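Side-chain contact in phosphatidylinositol 4,5-bisphosphate-binding protein SLM1 (Saccharomyces cerevisiae, PDB 4A6H), which binds phosphatidylinositol 4,5-bisphosphate, probably in part through the PH domain described, and acts with SLM2 as an effector of the TORC2 and calcineurin signaling pathways: residues Lys99-Ser102 and Tyr103-Met107. Sequence-based numbering, arbitrary orientation.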
loop_
_atom_site.group_PDB
_atom_site.type_symbol
_atom_site.label_atom_id
_atom_site.label_comp_id
_atom_site.label_asym_id
_atom_site.label_seq_id
_atom_site.Cartn_x
_atom_site.Cartn_y
_atom_site.Cartn_z
ATOM N N LYS A 99 22.015 -3.911 7.466
ATOM C CA LYS A 99 22.419 -3.310 8.719
ATOM C C LYS A 99 21.894 -1.880 8.806
ATOM O O LYS A 99 22.146 -1.062 7.923
ATOM C CB LYS A 99 23.944 -3.342 8.861
ATOM C CG LYS A 99 24.462 -2.704 10.147
ATOM C CD LYS A 99 25.954 -2.957 10.361
ATOM C CE LYS A 99 26.805 -2.227 9.352
ATOM N NZ LYS A 99 28.248 -2.310 9.734
ATOM N N ALA A 100 21.175 -1.578 9.886
ATOM C CA ALA A 100 20.651 -0.238 10.096
ATOM C C ALA A 100 21.532 0.488 11.102
ATOM O O ALA A 100 22.552 -0.044 11.557
ATOM C CB ALA A 100 19.206 -0.288 10.581
ATOM N N ASP A 101 21.116 1.694 11.470
ATOM C CA ASP A 101 21.899 2.535 12.375
ATOM C C ASP A 101 21.852 2.085 13.839
ATOM O O ASP A 101 22.785 2.331 14.601
ATOM C CB ASP A 101 21.405 3.978 12.276
ATOM C CG ASP A 101 20.678 4.258 10.967
ATOM O OD1 ASP A 101 19.578 3.696 10.751
ATOM O OD2 ASP A 101 21.208 5.040 10.151
ATOM N N SER A 102 20.762 1.433 14.223
ATOM C CA SER A 102 20.542 1.043 15.611
ATOM C C SER A 102 19.601 -0.147 15.675
ATOM O O SER A 102 18.925 -0.466 14.699
ATOM C CB SER A 102 19.912 2.198 16.387
ATOM O OG SER A 102 18.613 2.485 15.888
ATOM N N TYR A 103 19.542 -0.788 16.836
ATOM C CA TYR A 103 18.601 -1.879 17.054
ATOM C C TYR A 103 17.182 -1.410 16.773
ATOM O O TYR A 103 16.419 -2.092 16.099
ATOM C CB TYR A 103 18.703 -2.413 18.494
ATOM C CG TYR A 103 17.678 -3.466 18.827
ATOM C CD1 TYR A 103 17.882 -4.796 18.480
ATOM C CD2 TYR A 103 16.495 -3.136 19.484
ATOM C CE1 TYR A 103 16.935 -5.767 18.778
ATOM C CE2 TYR A 103 15.547 -4.096 19.777
ATOM C CZ TYR A 103 15.769 -5.408 19.425
ATOM O OH TYR A 103 14.825 -6.363 19.729
ATOM N N GLU A 104 16.830 -0.236 17.294
ATOM C CA GLU A 104 15.466 0.272 17.163
ATOM C C GLU A 104 15.096 0.527 15.698
ATOM O O GLU A 104 13.988 0.205 15.269
ATOM C CB GLU A 104 15.293 1.555 17.986
ATOM C CG GLU A 104 15.899 1.482 19.391
ATOM C CD GLU A 104 17.342 1.970 19.441
ATOM O OE1 GLU A 104 17.555 3.204 19.414
ATOM O OE2 GLU A 104 18.264 1.127 19.510
ATOM N N SER A 105 16.025 1.100 14.936
ATOM C CA SER A 105 15.775 1.353 13.525
ATOM C C SER A 105 15.641 0.029 12.792
ATOM O O SER A 105 14.765 -0.138 11.939
ATOM C CB SER A 105 16.906 2.173 12.911
ATOM O OG SER A 105 16.703 2.334 11.519
ATOM N N MET A 106 16.533 -0.903 13.116
ATOM C CA MET A 106 16.478 -2.216 12.497
ATOM C C MET A 106 15.116 -2.856 12.744
ATOM O O MET A 106 14.520 -3.442 11.836
ATOM C CB MET A 106 17.611 -3.107 13.014
ATOM C CG MET A 106 17.553 -4.562 12.550
ATOM S SD MET A 106 16.390 -5.584 13.472
ATOM C CE MET A 106 17.334 -5.819 14.972
ATOM N N MET A 107 14.605 -2.739 13.968
ATOM C CA MET A 107 13.341 -3.383 14.278
ATOM C C MET A 107 12.174 -2.708 13.560
ATOM O O MET A 107 11.210 -3.370 13.188
ATOM C CB MET A 107 13.098 -3.445 15.783
ATOM C CG MET A 107 13.951 -4.500 16.501
ATOM S SD MET A 107 13.727 -6.181 15.872
ATOM C CE MET A 107 12.027 -6.522 16.330
#
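Ser102 holds OG between its own backbone N and carbonyl carbon (chi1 65°), which aims the hydroxyl oxygen forward at the first turn of the helix; Ser105, with OG swung away from its backbone N (chi1 176°), reaches back to the loop. Ser102 is the N-cap: its OG accepts from Ser105 N at 3.1 Å in a nearly straight bond, answering an amide that has no carbonyl one turn earlier within the helix. Serine suits the place, since its short hydroxyl can reach that amide while the backbone carbonyl of the same residue starts the helical ladder, Ser102 O taking Met106 N at 2.9 Å. The chain of Glu104 bends at chi2 and folds back, so that OE2 lies 3.7 Å from Ser102 CB; a carboxylate at this end would probably be favoured by the helix dipole. Ser105 OG is a long 3.3 Å from Asp101 OD1, and its proton has another acceptor within reach, so the bond is not settled. On the inner side of the turn, Ala100 directs its methyl toward the helix, CB standing 4.1 Å from Met106 CB; so small a side chain lets loop and helix come close. Residues 100-102 thus link strand 95-99, whose Lys99 belongs to an inositol 4-phosphate pocket, to helix 103-116, the C-terminal helix characteristic of PH domains, while the side chain of Met106 packs on Phe80 of strand 79-84 and His62 of strand 57-62.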